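Local coordinates for Poly(A) ribonuclease pop2 (Schizosaccharomyces pombe, PDB 3G0Z), which removes poly(A) tails from mRNA as the catalytic, metal-dependent 3'-exoribonuclease subunit of the CCR4-NOT complex, at residues M50-P55 / G170-Y175. Residues are numbered along the deposited sequence; the frame is centred on the assembly and turned at random.
Sequences MDTEFP and GYDFAY. With ZN (zinc ion), chain B.
The pairing of T52 with D172 joins a strand to a helix at the two-metal active site of a DEDD-type exonuclease, a member of the RNase H-like fold. Strand 47-53, inside the mixed sheet, carries D51 and E53, and helix 169-181 packs across it: the axes of strand 50-53 and helix 170-175 cross at 84° and approach to 8.0 Å. D51, E53, D172 and D241 are the DEDD acids, D172 being assigned to the magnesium site. The protein ligands of the zinc ion are D51 OD2 at 2.2 Å, the more distant E53 OE2 at 2.7 Å and D241 from helix 238-257, while a bound manganese ion lies near the D51 side chain. The strand alternates: D51 and E53 project away from the helix, whereas M50 and T52 point toward it. T52 donates from OG1 to D172 OD1 at 2.7 Å, approaching from above the carboxylate, 42° out of its plane. With chi1 at 63°, OG1 sits between the backbone N and carbonyl carbon, on the side that meets D172. This bond probably restrains the carboxylate's rotation. D172 OD2 lies 4.4 Å from D51 OD1, consistent with acids gathered round a metal site. Away from the metal the contact turns apolar. M50 bends at its thioether so that CE reaches D172 CB at 3.7 Å and also touches F173. Just after the strand, F54 joins an aromatic cluster with two tyrosines one helical turn apart. Its ring lies nearly parallel to that of Y171 but slid aside, F54 CZ lying over one face of the Y171 ring, nearest Y171 CD2. Y175, its OH bonded to the L83 carbonyl, meets F54 obliquely, Y175 CE1 lying 3.4 Å from F54 CD2.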
loop_
_atom_site.group_PDB
_atom_site.type_symbol
_atom_site.label_atom_id
_atom_site.label_comp_id
_atom_site.label_asym_id
_atom_site.label_seq_id
_atom_site.Cartn_x
_atom_site.Cartn_y
_atom_site.Cartn_z
ATOM N N MET A 50 3.615 2.909 -1.025
ATOM C CA MET A 50 2.196 2.645 -1.083
ATOM C C MET A 50 1.568 2.402 0.287
ATOM O O MET A 50 2.200 1.880 1.198
ATOM C CB MET A 50 1.915 1.446 -1.966
ATOM C CG MET A 50 0.480 0.967 -1.802
ATOM S SD MET A 50 0.141 -0.565 -2.657
ATOM C CE MET A 50 1.623 -1.505 -2.336
ATOM N N ASP A 51 0.303 2.783 0.398
ATOM C CA ASP A 51 -0.507 2.417 1.528
ATOM C C ASP A 51 -1.942 2.127 1.042
ATOM O O ASP A 51 -2.336 2.577 -0.045
ATOM C CB ASP A 51 -0.513 3.544 2.537
ATOM C CG ASP A 51 -1.385 3.228 3.711
ATOM O OD1 ASP A 51 -0.992 2.345 4.489
ATOM O OD2 ASP A 51 -2.474 3.827 3.826
ATOM N N THR A 52 -2.707 1.351 1.810
ATOM C CA THR A 52 -4.094 1.021 1.434
ATOM C C THR A 52 -5.053 1.209 2.602
ATOM O O THR A 52 -4.651 1.081 3.749
ATOM C CB THR A 52 -4.250 -0.452 0.942
ATOM O OG1 THR A 52 -3.927 -1.356 2.006
ATOM C CG2 THR A 52 -3.352 -0.740 -0.257
ATOM N N GLU A 53 -6.308 1.543 2.302
ATOM C CA GLU A 53 -7.376 1.527 3.300
ATOM C C GLU A 53 -8.447 0.564 2.820
ATOM O O GLU A 53 -8.926 0.667 1.686
ATOM C CB GLU A 53 -8.009 2.913 3.491
ATOM C CG GLU A 53 -7.085 3.942 4.093
ATOM C CD GLU A 53 -6.662 3.594 5.518
ATOM O OE1 GLU A 53 -7.000 2.501 6.018
ATOM O OE2 GLU A 53 -5.975 4.427 6.140
ATOM N N PHE A 54 -8.809 -0.380 3.674
ATOM C CA PHE A 54 -9.903 -1.298 3.384
ATOM C C PHE A 54 -10.790 -1.389 4.635
ATOM O O PHE A 54 -10.419 -0.893 5.694
ATOM C CB PHE A 54 -9.353 -2.669 2.977
ATOM C CG PHE A 54 -8.386 -3.252 3.964
ATOM C CD1 PHE A 54 -8.841 -3.973 5.058
ATOM C CD2 PHE A 54 -7.016 -3.081 3.798
ATOM C CE1 PHE A 54 -7.946 -4.512 5.979
ATOM C CE2 PHE A 54 -6.114 -3.619 4.707
ATOM C CZ PHE A 54 -6.581 -4.336 5.800
ATOM N N PRO A 55 -11.961 -2.023 4.509
ATOM C CA PRO A 55 -13.036 -2.064 5.518
ATOM C C PRO A 55 -12.726 -2.875 6.783
ATOM O O PRO A 55 -13.647 -3.468 7.368
ATOM C CB PRO A 55 -14.199 -2.735 4.763
ATOM C CG PRO A 55 -13.891 -2.543 3.336
ATOM C CD PRO A 55 -12.407 -2.567 3.218
ATOM N N GLY A 170 1.909 -7.360 3.472
ATOM C CA GLY A 170 1.096 -8.468 3.003
ATOM C C GLY A 170 -0.216 -7.954 2.432
ATOM O O GLY A 170 -0.610 -8.297 1.321
ATOM N N TYR A 171 -0.877 -7.100 3.193
ATOM C CA TYR A 171 -2.182 -6.596 2.824
ATOM C C TYR A 171 -2.130 -5.701 1.600
ATOM O O TYR A 171 -2.945 -5.838 0.687
ATOM C CB TYR A 171 -2.802 -5.854 3.998
ATOM C CG TYR A 171 -3.628 -6.748 4.897
ATOM C CD1 TYR A 171 -3.111 -7.240 6.090
ATOM C CD2 TYR A 171 -4.920 -7.113 4.541
ATOM C CE1 TYR A 171 -3.863 -8.061 6.907
ATOM C CE2 TYR A 171 -5.682 -7.925 5.358
ATOM C CZ TYR A 171 -5.149 -8.399 6.540
ATOM O OH TYR A 171 -5.909 -9.217 7.353
ATOM N N ASP A 172 -1.168 -4.788 1.582
ATOM C CA ASP A 172 -1.017 -3.858 0.466
ATOM C C ASP A 172 -0.774 -4.585 -0.853
ATOM O O ASP A 172 -1.505 -4.377 -1.832
ATOM C CB ASP A 172 0.123 -2.866 0.738
ATOM C CG ASP A 172 -0.217 -1.877 1.848
ATOM O OD1 ASP A 172 -1.305 -1.995 2.447
ATOM O OD2 ASP A 172 0.607 -0.980 2.127
ATOM N N PHE A 173 0.253 -5.426 -0.902
ATOM C CA PHE A 173 0.548 -6.116 -2.152
ATOM C C PHE A 173 -0.589 -7.077 -2.534
ATOM O O PHE A 173 -0.918 -7.211 -3.699
ATOM C CB PHE A 173 1.880 -6.855 -2.089
ATOM C CG PHE A 173 3.083 -5.955 -2.085
ATOM C CD1 PHE A 173 3.262 -5.003 -3.076
ATOM C CD2 PHE A 173 4.052 -6.082 -1.102
ATOM C CE1 PHE A 173 4.383 -4.187 -3.076
ATOM C CE2 PHE A 173 5.189 -5.269 -1.099
ATOM C CZ PHE A 173 5.346 -4.322 -2.089
ATOM N N ALA A 174 -1.180 -7.741 -1.547
ATOM C CA ALA A 174 -2.293 -8.653 -1.797
ATOM C C ALA A 174 -3.459 -7.966 -2.510
ATOM O O ALA A 174 -4.040 -8.533 -3.447
ATOM C CB ALA A 174 -2.767 -9.305 -0.492
ATOM N N TYR A 175 -3.810 -6.757 -2.076
ATOM C CA TYR A 175 -4.877 -6.020 -2.747
ATOM C C TYR A 175 -4.512 -5.662 -4.176
ATOM O O TYR A 175 -5.365 -5.697 -5.062
ATOM C CB TYR A 175 -5.285 -4.761 -1.972
ATOM C CG TYR A 175 -6.423 -5.015 -1.020
ATOM C CD1 TYR A 175 -6.218 -5.036 0.366
ATOM C CD2 TYR A 175 -7.708 -5.273 -1.506
ATOM C CE1 TYR A 175 -7.286 -5.291 1.250
ATOM C CE2 TYR A 175 -8.773 -5.520 -0.639
ATOM C CZ TYR A 175 -8.551 -5.537 0.741
ATOM O OH TYR A 175 -9.608 -5.785 1.594
HETATM ZN ZN ZN B . -3.417 3.658 5.861
HETATM O O HOH W 1 -2.736 1.315 6.470
#